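Local structure of yeast glycogen phosphorylase (Saccharomyces cerevisiae, 1YGP) at residues A[714-719]-A[816-821]; A[615-620]-A[825-830]; A[786-791]-A[806-811]; A[511-516]-A[744-749]. The protein belongs to the carbohydrate phosphorylases of the GT-B clan, enzymes built from two domains with a deep cleft between them, and holds pyridoxal-5'-phosphate. One frame throughout, in Å; residues are numbered along the deposited sequence.

Contact 1: A[714-719]-A[816-821]; sequences ISTAGT and DYYLVS
Thr716 and Tyr818 cross at about a right angle, the threonine hydroxyl lying at the edge of the tyrosine ring, in its plane, with Thr716 OG1 3.4 Å from Tyr818 CB. OG1 sits beside the threonine's own backbone N (chi1 -45°), and from there Thr716 OG1 donates a 3.0 Å hydrogen bond to Tyr818 O. The donor stands above the carbonyl plane, 36° out of it, at a C=O...OG1 angle of 108°, and not on a lone pair. The same oxygen also accepts from Arg614. The threonine methyl, CG2, also borders Tyr818 O, and Thr716 CG2 packs on Leu819 CD2 at 3.9 Å. Tyr817 CD2 lies over one face of the Tyr818 ring, toward the rim. Each segment is folded tightly. Thr716 O accepts both Thr719 N and Thr719 OG1, the latter at 2.8 Å, and Asp816 O accepts Leu819 N. The carboxylate of Asp816 then binds the backbone N of Val820 and Ser821 at the start of helix 820-840, with Leu819 as N-cap. The arrangement joins a type II beta turn, with Gly718 at its third position, to a type I turn; the first follows strand 710-713 of the Rossmann-like parallel sheet typical of GT-B proteins.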
loop_
_atom_site.group_PDB
_atom_site.type_symbol
_atom_site.label_atom_id
_atom_site.label_comp_id
_atom_site.label_asym_id
_atom_site.label_seq_id
_atom_site.Cartn_x
_atom_site.Cartn_y
_atom_site.Cartn_z
ATOM N N ILE A 714 2.309 35.936 -20.611
ATOM C CA ILE A 714 2.928 37.225 -20.373
ATOM C C ILE A 714 4.239 37.358 -19.621
ATOM O O ILE A 714 4.454 38.403 -19.007
ATOM C CB ILE A 714 1.853 38.118 -19.693
ATOM C CG1 ILE A 714 1.437 37.542 -18.347
ATOM C CG2 ILE A 714 0.650 38.236 -20.635
ATOM C CD1 ILE A 714 0.331 38.342 -17.644
ATOM N N SER A 715 5.127 36.360 -19.649
ATOM C CA SER A 715 6.443 36.428 -19.010
ATOM C C SER A 715 7.325 37.533 -19.533
ATOM O O SER A 715 7.126 37.981 -20.677
ATOM C CB SER A 715 7.188 35.136 -19.215
ATOM O OG SER A 715 6.706 34.147 -18.327
ATOM N N THR A 716 8.331 37.974 -18.772
ATOM C CA THR A 716 9.201 39.021 -19.280
ATOM C C THR A 716 9.874 38.505 -20.558
ATOM O O THR A 716 10.203 37.304 -20.623
ATOM C CB THR A 716 10.239 39.377 -18.239
ATOM O OG1 THR A 716 9.612 39.504 -16.966
ATOM C CG2 THR A 716 10.887 40.694 -18.611
ATOM N N ALA A 717 10.040 39.326 -21.615
ATOM C CA ALA A 717 10.611 38.796 -22.839
ATOM C C ALA A 717 12.040 38.283 -22.690
ATOM O O ALA A 717 12.939 38.863 -22.067
ATOM C CB ALA A 717 10.606 39.838 -23.906
ATOM N N GLY A 718 12.228 37.113 -23.270
ATOM C CA GLY A 718 13.504 36.460 -23.159
ATOM C C GLY A 718 13.557 35.415 -22.064
ATOM O O GLY A 718 14.617 34.795 -21.946
ATOM N N THR A 719 12.486 35.128 -21.300
ATOM C CA THR A 719 12.583 34.131 -20.236
ATOM C C THR A 719 12.025 32.752 -20.493
ATOM O O THR A 719 12.256 31.874 -19.665
ATOM C CB THR A 719 11.913 34.630 -18.948
ATOM O OG1 THR A 719 10.564 34.896 -19.294
ATOM C CG2 THR A 719 12.558 35.869 -18.355
ATOM N N ASP A 816 12.748 47.024 -10.494
ATOM C CA ASP A 816 11.755 46.301 -11.264
ATOM C C ASP A 816 12.360 45.409 -12.356
ATOM O O ASP A 816 12.157 45.570 -13.574
ATOM C CB ASP A 816 10.777 47.320 -11.849
ATOM C CG ASP A 816 9.672 46.755 -12.745
ATOM O OD1 ASP A 816 8.922 45.859 -12.353
ATOM O OD2 ASP A 816 9.586 47.210 -13.876
ATOM N N TYR A 817 13.138 44.435 -11.872
ATOM C CA TYR A 817 13.802 43.467 -12.719
ATOM C C TYR A 817 12.899 42.719 -13.700
ATOM O O TYR A 817 13.414 42.211 -14.677
ATOM C CB TYR A 817 14.514 42.492 -11.815
ATOM C CG TYR A 817 15.475 41.545 -12.522
ATOM C CD1 TYR A 817 16.715 42.007 -12.984
ATOM C CD2 TYR A 817 15.129 40.203 -12.687
ATOM C CE1 TYR A 817 17.616 41.132 -13.600
ATOM C CE2 TYR A 817 16.023 39.326 -13.303
ATOM C CZ TYR A 817 17.263 39.790 -13.751
ATOM O OH TYR A 817 18.162 38.894 -14.303
ATOM N N TYR A 818 11.579 42.569 -13.568
ATOM C CA TYR A 818 10.805 41.820 -14.554
ATOM C C TYR A 818 9.998 42.715 -15.466
ATOM O O TYR A 818 9.010 42.286 -16.079
ATOM C CB TYR A 818 9.867 40.862 -13.853
ATOM C CG TYR A 818 10.652 39.873 -13.028
ATOM C CD1 TYR A 818 11.341 38.854 -13.666
ATOM C CD2 TYR A 818 10.721 40.031 -11.644
ATOM C CE1 TYR A 818 12.111 37.990 -12.899
ATOM C CE2 TYR A 818 11.495 39.165 -10.877
ATOM C CZ TYR A 818 12.177 38.151 -11.518
ATOM O OH TYR A 818 12.909 37.255 -10.776
ATOM N N LEU A 819 10.369 44.001 -15.508
ATOM C CA LEU A 819 9.764 44.979 -16.394
ATOM C C LEU A 819 8.244 45.125 -16.325
ATOM O O LEU A 819 7.570 45.339 -17.341
ATOM C CB LEU A 819 10.192 44.666 -17.845
ATOM C CG LEU A 819 11.602 44.952 -18.385
ATOM C CD1 LEU A 819 12.665 44.312 -17.518
ATOM C CD2 LEU A 819 11.729 44.349 -19.792
ATOM N N VAL A 820 7.667 45.111 -15.124
ATOM C CA VAL A 820 6.227 45.332 -15.008
ATOM C C VAL A 820 5.866 46.759 -15.444
ATOM O O VAL A 820 4.952 46.957 -16.248
ATOM C CB VAL A 820 5.752 45.084 -13.545
ATOM C CG1 VAL A 820 4.292 45.495 -13.326
ATOM C CG2 VAL A 820 5.839 43.586 -13.271
ATOM N N SER A 821 6.618 47.760 -14.970
ATOM C CA SER A 821 6.370 49.154 -15.292
ATOM C C SER A 821 6.388 49.418 -16.791
ATOM O O SER A 821 5.515 50.104 -17.346
ATOM C CB SER A 821 7.426 50.047 -14.654
ATOM O OG SER A 821 8.235 49.433 -13.642
#

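Contact 2: A[615-620]-A[825-830]; sequences QQLNVF and ESYLAT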
loop_
_atom_site.group_PDB
_atom_site.type_symbol
_atom_site.label_atom_id
_atom_site.label_comp_id
_atom_site.label_asym_id
_atom_site.label_seq_id
_atom_site.Cartn_x
_atom_site.Cartn_y
_atom_site.Cartn_z
ATOM N N GLN A 615 2.389 36.916 -13.034
ATOM C CA GLN A 615 0.999 36.887 -12.575
ATOM C C GLN A 615 0.689 38.251 -11.933
ATOM O O GLN A 615 -0.443 38.743 -12.022
ATOM C CB GLN A 615 0.736 35.841 -11.496
ATOM C CG GLN A 615 0.659 34.425 -11.974
ATOM C CD GLN A 615 1.989 33.743 -12.219
ATOM O OE1 GLN A 615 3.071 34.143 -11.790
ATOM N NE2 GLN A 615 1.931 32.622 -12.899
ATOM N N GLN A 616 1.692 38.918 -11.326
ATOM C CA GLN A 616 1.471 40.208 -10.698
ATOM C C GLN A 616 1.152 41.297 -11.705
ATOM O O GLN A 616 0.365 42.186 -11.371
ATOM C CB GLN A 616 2.678 40.652 -9.849
ATOM C CG GLN A 616 3.990 41.054 -10.493
ATOM C CD GLN A 616 4.840 39.911 -10.991
ATOM O OE1 GLN A 616 4.370 38.798 -11.182
ATOM N NE2 GLN A 616 6.118 40.129 -11.227
ATOM N N LEU A 617 1.672 41.207 -12.947
ATOM C CA LEU A 617 1.382 42.188 -13.987
ATOM C C LEU A 617 -0.109 42.026 -14.273
ATOM O O LEU A 617 -0.857 43.000 -14.328
ATOM C CB LEU A 617 2.169 41.895 -15.278
ATOM C CG LEU A 617 2.514 42.852 -16.456
ATOM C CD1 LEU A 617 2.454 41.993 -17.687
ATOM C CD2 LEU A 617 1.544 44.013 -16.676
ATOM N N ASN A 618 -0.574 40.790 -14.388
ATOM C CA ASN A 618 -1.966 40.499 -14.683
ATOM C C ASN A 618 -2.882 40.987 -13.575
ATOM O O ASN A 618 -3.913 41.610 -13.864
ATOM C CB ASN A 618 -2.107 39.010 -14.868
ATOM C CG ASN A 618 -3.494 38.521 -15.226
ATOM O OD1 ASN A 618 -4.438 39.278 -15.419
ATOM N ND2 ASN A 618 -3.692 37.221 -15.323
ATOM N N VAL A 619 -2.494 40.788 -12.305
ATOM C CA VAL A 619 -3.291 41.265 -11.176
ATOM C C VAL A 619 -3.293 42.803 -11.162
ATOM O O VAL A 619 -4.364 43.415 -11.001
ATOM C CB VAL A 619 -2.748 40.765 -9.797
ATOM C CG1 VAL A 619 -3.843 40.954 -8.770
ATOM C CG2 VAL A 619 -2.490 39.287 -9.751
ATOM N N PHE A 620 -2.149 43.475 -11.378
ATOM C CA PHE A 620 -2.108 44.934 -11.399
ATOM C C PHE A 620 -3.025 45.482 -12.481
ATOM O O PHE A 620 -3.686 46.513 -12.302
ATOM C CB PHE A 620 -0.680 45.431 -11.627
ATOM C CG PHE A 620 0.265 45.083 -10.490
ATOM C CD1 PHE A 620 -0.200 44.778 -9.212
ATOM C CD2 PHE A 620 1.634 45.016 -10.743
ATOM C CE1 PHE A 620 0.699 44.400 -8.206
ATOM C CE2 PHE A 620 2.527 44.638 -9.738
ATOM C CZ PHE A 620 2.063 44.327 -8.471
ATOM N N GLU A 825 1.487 49.790 -19.623
ATOM C CA GLU A 825 0.636 50.516 -20.543
ATOM C C GLU A 825 0.291 49.766 -21.819
ATOM O O GLU A 825 -0.847 49.820 -22.282
ATOM C CB GLU A 825 1.315 51.843 -20.857
ATOM C CG GLU A 825 0.868 52.954 -19.898
ATOM C CD GLU A 825 -0.649 53.155 -19.910
ATOM O OE1 GLU A 825 -1.206 53.468 -20.970
ATOM O OE2 GLU A 825 -1.273 52.981 -18.861
ATOM N N SER A 826 1.256 49.015 -22.350
ATOM C CA SER A 826 1.092 48.229 -23.553
ATOM C C SER A 826 0.092 47.133 -23.244
ATOM O O SER A 826 -0.861 46.946 -24.009
ATOM C CB SER A 826 2.455 47.659 -23.937
ATOM O OG SER A 826 2.541 46.869 -25.128
ATOM N N TYR A 827 0.261 46.437 -22.112
ATOM C CA TYR A 827 -0.642 45.388 -21.656
ATOM C C TYR A 827 -2.083 45.887 -21.583
ATOM O O TYR A 827 -3.010 45.287 -22.148
ATOM C CB TYR A 827 -0.162 44.908 -20.288
ATOM C CG TYR A 827 -1.016 43.806 -19.686
ATOM C CD1 TYR A 827 -1.115 42.567 -20.326
ATOM C CD2 TYR A 827 -1.700 44.038 -18.497
ATOM C CE1 TYR A 827 -1.900 41.559 -19.782
ATOM C CE2 TYR A 827 -2.482 43.030 -17.946
ATOM C CZ TYR A 827 -2.580 41.801 -18.595
ATOM O OH TYR A 827 -3.404 40.813 -18.096
ATOM N N LEU A 828 -2.296 46.998 -20.902
ATOM C CA LEU A 828 -3.618 47.588 -20.851
ATOM C C LEU A 828 -4.163 47.969 -22.244
ATOM O O LEU A 828 -5.342 47.699 -22.540
ATOM C CB LEU A 828 -3.562 48.808 -19.966
ATOM C CG LEU A 828 -3.128 48.634 -18.529
ATOM C CD1 LEU A 828 -3.118 50.004 -17.883
ATOM C CD2 LEU A 828 -4.057 47.695 -17.792
ATOM N N ALA A 829 -3.348 48.512 -23.150
ATOM C CA ALA A 829 -3.795 48.855 -24.490
ATOM C C ALA A 829 -4.271 47.654 -25.291
ATOM O O ALA A 829 -5.311 47.675 -25.953
ATOM C CB ALA A 829 -2.674 49.501 -25.260
ATOM N N THR A 830 -3.547 46.552 -25.195
ATOM C CA THR A 830 -3.924 45.325 -25.870
ATOM C C THR A 830 -5.218 44.811 -25.255
ATOM O O THR A 830 -6.059 44.232 -25.949
ATOM C CB THR A 830 -2.851 44.277 -25.689
ATOM O OG1 THR A 830 -1.579 44.898 -25.854
ATOM C CG2 THR A 830 -3.032 43.160 -26.691
#
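Tyr827 reaches from helix 820-840 across Leu617 to the end of Asn618 on helix 615-634. With CG anti to its backbone N (chi1 180°), the ring lies alongside Leu617, and its hydroxyl arrives near Asn618. At the base of the side chain, Tyr827 CB lies 4.1 Å from Leu617 CD2. Leu617 CD2 comes to 3.7 Å from Tyr827 CD2, the tightest apolar approach here, while Leu617 CD1 stands over one face of the ring. Leucine and tyrosine slide past each other in opposite directions. Farther out, Tyr827 CE2 passes 4.0 Å from Leu617 O, and Tyr827 CZ comes 4.2 Å from Asn618 CA. At the tip, Tyr827 OH is 3.3 Å from Asn618 OD1, a proximity rather than a hydrogen bond, with the amide and ring planes 71° apart. Both polar ends are held by others: Tyr827 OH bonds to Glu712, and Asn618 ND2 to Gln605. His831 meets the tyrosine edge-to-face. Gln605, Glu712 and Phe759, whose ring also meets Tyr827, belong to strands 601-606, 710-713 and 757-759, so the two helices pack together beside the parallel sheet; Val619 of helix 615-634 turns to helix 662-678, and Phe620 packs against helix 782-790.

Contact 3: A[786-791]-A[806-811]; sequences SVLSYI and PLVDSI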
loop_
_atom_site.group_PDB
_atom_site.type_symbol
_atom_site.label_atom_id
_atom_site.label_comp_id
_atom_site.label_asym_id
_atom_site.label_seq_id
_atom_site.Cartn_x
_atom_site.Cartn_y
_atom_site.Cartn_z
ATOM N N SER A 786 -1.310 54.203 -9.478
ATOM C CA SER A 786 -2.600 54.169 -8.841
ATOM C C SER A 786 -2.734 52.796 -8.217
ATOM O O SER A 786 -2.970 52.733 -7.007
ATOM C CB SER A 786 -3.677 54.407 -9.875
ATOM O OG SER A 786 -3.464 55.686 -10.465
ATOM N N VAL A 787 -2.479 51.685 -8.921
ATOM C CA VAL A 787 -2.667 50.403 -8.264
ATOM C C VAL A 787 -1.639 50.175 -7.178
ATOM O O VAL A 787 -2.065 49.748 -6.100
ATOM C CB VAL A 787 -2.633 49.202 -9.243
ATOM C CG1 VAL A 787 -3.896 49.281 -10.031
ATOM C CG2 VAL A 787 -1.531 49.233 -10.257
ATOM N N LEU A 788 -0.355 50.522 -7.304
ATOM C CA LEU A 788 0.551 50.253 -6.195
ATOM C C LEU A 788 0.206 51.028 -4.920
ATOM O O LEU A 788 0.301 50.475 -3.818
ATOM C CB LEU A 788 1.996 50.527 -6.624
ATOM C CG LEU A 788 2.556 49.567 -7.699
ATOM C CD1 LEU A 788 4.062 49.662 -7.705
ATOM C CD2 LEU A 788 2.230 48.108 -7.398
ATOM N N SER A 789 -0.310 52.255 -5.034
ATOM C CA SER A 789 -0.746 53.016 -3.874
ATOM C C SER A 789 -2.016 52.404 -3.328
ATOM O O SER A 789 -2.206 52.351 -2.120
ATOM C CB SER A 789 -1.040 54.459 -4.238
ATOM O OG SER A 789 0.111 55.056 -4.829
ATOM N N TYR A 790 -2.894 51.891 -4.194
ATOM C CA TYR A 790 -4.151 51.318 -3.743
ATOM C C TYR A 790 -3.965 49.991 -2.986
ATOM O O TYR A 790 -4.922 49.438 -2.409
ATOM C CB TYR A 790 -5.064 51.141 -4.974
ATOM C CG TYR A 790 -6.411 50.552 -4.601
ATOM C CD1 TYR A 790 -7.318 51.315 -3.870
ATOM C CD2 TYR A 790 -6.697 49.225 -4.913
ATOM C CE1 TYR A 790 -8.509 50.749 -3.435
ATOM C CE2 TYR A 790 -7.886 48.651 -4.480
ATOM C CZ TYR A 790 -8.784 49.419 -3.739
ATOM O OH TYR A 790 -9.940 48.831 -3.260
ATOM N N ILE A 791 -2.789 49.375 -3.023
ATOM C CA ILE A 791 -2.620 48.177 -2.238
ATOM C C ILE A 791 -1.639 48.438 -1.116
ATOM O O ILE A 791 -1.359 47.483 -0.383
ATOM C CB ILE A 791 -2.114 46.943 -3.091
ATOM C CG1 ILE A 791 -0.677 47.103 -3.530
ATOM C CG2 ILE A 791 -3.011 46.778 -4.322
ATOM C CD1 ILE A 791 -0.185 45.736 -4.043
ATOM N N PRO A 806 6.396 44.084 0.145
ATOM C CA PRO A 806 7.546 43.568 -0.606
ATOM C C PRO A 806 7.388 43.544 -2.125
ATOM O O PRO A 806 8.332 43.820 -2.873
ATOM C CB PRO A 806 7.760 42.211 -0.019
ATOM C CG PRO A 806 7.396 42.448 1.418
ATOM C CD PRO A 806 6.105 43.217 1.275
ATOM N N LEU A 807 6.160 43.275 -2.580
ATOM C CA LEU A 807 5.819 43.269 -3.992
ATOM C C LEU A 807 5.937 44.693 -4.540
ATOM O O LEU A 807 6.745 44.954 -5.432
ATOM C CB LEU A 807 4.400 42.725 -4.131
ATOM C CG LEU A 807 3.859 42.439 -5.514
ATOM C CD1 LEU A 807 4.813 41.507 -6.253
ATOM C CD2 LEU A 807 2.484 41.808 -5.388
ATOM N N VAL A 808 5.208 45.652 -3.962
ATOM C CA VAL A 808 5.238 47.059 -4.362
ATOM C C VAL A 808 6.664 47.576 -4.309
ATOM O O VAL A 808 7.147 48.148 -5.286
ATOM C CB VAL A 808 4.349 47.886 -3.425
ATOM C CG1 VAL A 808 4.378 49.349 -3.777
ATOM C CG2 VAL A 808 2.933 47.427 -3.586
ATOM N N ASP A 809 7.403 47.340 -3.238
ATOM C CA ASP A 809 8.774 47.795 -3.188
ATOM C C ASP A 809 9.716 47.070 -4.115
ATOM O O ASP A 809 10.823 47.585 -4.307
ATOM C CB ASP A 809 9.335 47.683 -1.791
ATOM C CG ASP A 809 8.611 48.520 -0.747
ATOM O OD1 ASP A 809 7.844 49.429 -1.090
ATOM O OD2 ASP A 809 8.828 48.232 0.431
ATOM N N SER A 810 9.424 45.916 -4.712
ATOM C CA SER A 810 10.391 45.353 -5.642
ATOM C C SER A 810 10.332 46.195 -6.917
ATOM O O SER A 810 11.386 46.633 -7.405
ATOM C CB SER A 810 10.080 43.874 -5.926
ATOM O OG SER A 810 8.823 43.558 -6.514
ATOM N N ILE A 811 9.120 46.554 -7.378
ATOM C CA ILE A 811 8.937 47.368 -8.580
ATOM C C ILE A 811 9.435 48.785 -8.353
ATOM O O ILE A 811 10.344 49.267 -9.029
ATOM C CB ILE A 811 7.445 47.445 -9.003
ATOM C CG1 ILE A 811 6.940 46.074 -9.327
ATOM C CG2 ILE A 811 7.287 48.315 -10.229
ATOM C CD1 ILE A 811 5.494 46.050 -9.775
#
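Val808, with CG1 anti to its backbone N and CG2 beside it (chi1 178°), spreads its two methyls between Leu788 and Ile791. Ile791 holds CG1 between its backbone N and carbonyl carbon (chi1 71°), the crowded position, which lays its CG1-CD1 arm along Val808. The setting is a helix-loop-helix pair: helices 782-790 and 805-813, consecutive in the chain and roughly antiparallel, come as close as 6.0 Å between Leu788 CA and Val808 CA. The contact is wholly apolar. Leu788 CB rests 3.9 Å from Val808 CG1, and Leu788 CD2 meets Val808 CG2 at the same separation. The same methyl, Val808 CG2, also receives Ile791 CD1 at 3.6 Å. Both Leu788 and Ile791 slide past the valine in opposite directions to it, lying alongside it rather than meeting end to end. One turn on, Ile811 adds to the packing, Ile811 CB standing 4.2 Å from Leu788 CD1, and continues it toward Phe620 of helix 615-634 and Val820 of helix 820-840. Within the second helix, Leu807 O takes the backbone N of Ser810 and also Ser810 OG, which sits at 2.7 Å in the carbonyl plane on a lone pair.

Contact 4: A[511-516]-A[744-749]; sequences NVTNGI and NVEITR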
loop_
_atom_site.group_PDB
_atom_site.type_symbol
_atom_site.label_atom_id
_atom_site.label_comp_id
_atom_site.label_asym_id
_atom_site.label_seq_id
_atom_site.Cartn_x
_atom_site.Cartn_y
_atom_site.Cartn_z
ATOM N N ASN A 511 17.364 21.268 -33.126
ATOM C CA ASN A 511 16.162 21.810 -32.538
ATOM C C ASN A 511 14.977 20.894 -32.799
ATOM O O ASN A 511 14.847 20.395 -33.915
ATOM C CB ASN A 511 15.803 23.161 -33.116
ATOM C CG ASN A 511 14.472 23.601 -32.520
ATOM O OD1 ASN A 511 13.423 23.636 -33.161
ATOM N ND2 ASN A 511 14.408 23.836 -31.228
ATOM N N VAL A 512 14.145 20.599 -31.807
ATOM C CA VAL A 512 12.871 19.952 -32.058
ATOM C C VAL A 512 11.895 20.691 -31.141
ATOM O O VAL A 512 11.914 20.574 -29.918
ATOM C CB VAL A 512 12.854 18.460 -31.696
ATOM C CG1 VAL A 512 11.512 17.932 -32.160
ATOM C CG2 VAL A 512 13.973 17.658 -32.368
ATOM N N THR A 513 11.103 21.571 -31.740
ATOM C CA THR A 513 10.058 22.324 -31.074
ATOM C C THR A 513 9.058 21.355 -30.484
ATOM O O THR A 513 8.659 20.379 -31.124
ATOM C CB THR A 513 9.400 23.242 -32.112
ATOM O OG1 THR A 513 10.441 24.159 -32.483
ATOM C CG2 THR A 513 8.148 23.958 -31.624
ATOM N N ASN A 514 8.727 21.640 -29.226
ATOM C CA ASN A 514 7.810 20.835 -28.427
ATOM C C ASN A 514 6.413 20.779 -28.974
ATOM O O ASN A 514 6.108 21.486 -29.933
ATOM C CB ASN A 514 7.780 21.372 -27.021
ATOM C CG ASN A 514 9.027 20.962 -26.250
ATOM O OD1 ASN A 514 9.242 21.427 -25.136
ATOM N ND2 ASN A 514 9.956 20.121 -26.689
ATOM N N GLY A 515 5.541 19.970 -28.395
ATOM C CA GLY A 515 4.196 19.866 -28.926
ATOM C C GLY A 515 3.354 19.105 -27.939
ATOM O O GLY A 515 3.872 18.713 -26.895
ATOM N N ILE A 516 2.094 18.851 -28.241
ATOM C CA ILE A 516 1.153 18.225 -27.333
ATOM C C ILE A 516 0.314 17.141 -28.031
ATOM O O ILE A 516 0.079 17.208 -29.254
ATOM C CB ILE A 516 0.181 19.295 -26.721
ATOM C CG1 ILE A 516 -0.503 20.057 -27.823
ATOM C CG2 ILE A 516 0.935 20.244 -25.828
ATOM C CD1 ILE A 516 -1.743 20.693 -27.271
ATOM N N ASN A 744 5.187 31.460 -27.961
ATOM C CA ASN A 744 4.372 32.470 -28.600
ATOM C C ASN A 744 4.861 32.796 -29.990
ATOM O O ASN A 744 4.064 32.799 -30.929
ATOM C CB ASN A 744 4.357 33.739 -27.795
ATOM C CG ASN A 744 3.446 33.594 -26.595
ATOM O OD1 ASN A 744 2.497 32.810 -26.542
ATOM N ND2 ASN A 744 3.699 34.339 -25.542
ATOM N N VAL A 745 6.177 32.959 -30.160
ATOM C CA VAL A 745 6.808 33.222 -31.452
ATOM C C VAL A 745 6.439 32.126 -32.473
ATOM O O VAL A 745 5.888 32.437 -33.538
ATOM C CB VAL A 745 8.348 33.305 -31.219
ATOM C CG1 VAL A 745 9.072 33.479 -32.525
ATOM C CG2 VAL A 745 8.700 34.511 -30.370
ATOM N N GLU A 746 6.646 30.837 -32.202
ATOM C CA GLU A 746 6.242 29.817 -33.158
ATOM C C GLU A 746 4.746 29.679 -33.360
ATOM O O GLU A 746 4.350 29.384 -34.496
ATOM C CB GLU A 746 6.807 28.469 -32.766
ATOM C CG GLU A 746 8.150 28.483 -33.427
ATOM C CD GLU A 746 9.158 27.461 -32.939
ATOM O OE1 GLU A 746 9.817 27.730 -31.927
ATOM O OE2 GLU A 746 9.308 26.430 -33.601
ATOM N N ILE A 747 3.906 29.900 -32.326
ATOM C CA ILE A 747 2.442 29.932 -32.490
ATOM C C ILE A 747 2.148 30.978 -33.573
ATOM O O ILE A 747 1.471 30.676 -34.559
ATOM C CB ILE A 747 1.655 30.396 -31.216
ATOM C CG1 ILE A 747 1.943 29.537 -29.984
ATOM C CG2 ILE A 747 0.185 30.388 -31.557
ATOM C CD1 ILE A 747 1.784 28.047 -30.225
ATOM N N THR A 748 2.716 32.188 -33.430
ATOM C CA THR A 748 2.498 33.301 -34.343
ATOM C C THR A 748 2.876 32.964 -35.770
ATOM O O THR A 748 2.087 33.231 -36.671
ATOM C CB THR A 748 3.286 34.498 -33.828
ATOM O OG1 THR A 748 2.698 34.797 -32.563
ATOM C CG2 THR A 748 3.238 35.713 -34.719
ATOM N N ARG A 749 4.034 32.354 -35.980
ATOM C CA ARG A 749 4.451 31.902 -37.293
ATOM C C ARG A 749 3.369 31.026 -37.924
ATOM O O ARG A 749 2.778 31.404 -38.928
ATOM C CB ARG A 749 5.740 31.116 -37.142
ATOM C CG ARG A 749 6.373 30.559 -38.395
ATOM C CD ARG A 749 7.494 29.619 -37.987
ATOM N NE ARG A 749 6.953 28.344 -37.539
ATOM C CZ ARG A 749 7.665 27.464 -36.823
ATOM N NH1 ARG A 749 8.928 27.707 -36.471
ATOM N NH2 ARG A 749 7.098 26.318 -36.448
#
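The backbones of Thr513 and Glu746 stay apart, Thr513 CA 8.7 Å from Glu746 CA, the first in an extended loop and the second on helix 743-751, so side chains alone span the distance. The two come from opposite directions. Glu746 runs out extended beyond CG (chi2 163°), which carries its carboxylate to the loop, where Thr513 OG1 lies 2.8 Å from Glu746 OE2. Thr513 OG1 is also 3.1 Å from Asn511 OD1, and its single proton could go to either acceptor. Beside it the methyl closes in, Thr513 CG2 standing 3.4 Å from Glu746 OE2. That oxygen has a further partner on its own helix: Arg749 NH1 forms a salt bridge to Glu746 OE2 at 3.2 Å, though as a hydrogen bond it is weak. The aliphatic part of the glutamate, at CG, lies over the rim of one face of the guanidinium. The bridge probably helps to stabilise the buried carboxylate, whose other oxygen takes a weak bond from Glu486 N. Thr513 O accepts from Arg863 of helix 861-873, and the Thr513 side chain is about 13 Å from the pyridoxal-5'-phosphate. The contact thus ties the loop after strand 509-511, an edge strand of the mixed sheet within this chain, to the helix that follows strand 735-739 of the parallel sheet.

Overall arrangement
Contacts 1, 2 and 3 cluster on one side of the chain's centre, their centres 11 to 16 Å apart, and all three touch one another. Contacts 1 and 2 share helix 820-840; Phe620 and Val820 both meet Ile811 of contact 3, joining the three in one helical layer in the part of the fold that holds the parallel sheet. Along the chain, 786-791 and 806-811 fall between the segments of contact 1, which in turn fall between those of contact 2. Contact 4 lies 21 Å from contact 1, centre to centre. Its segments alternate with those of contacts 1 and 2. It joins the mixed sheet's side to helix 743-751 beside the parallel sheet, consistent with the meeting of two GT-B domains.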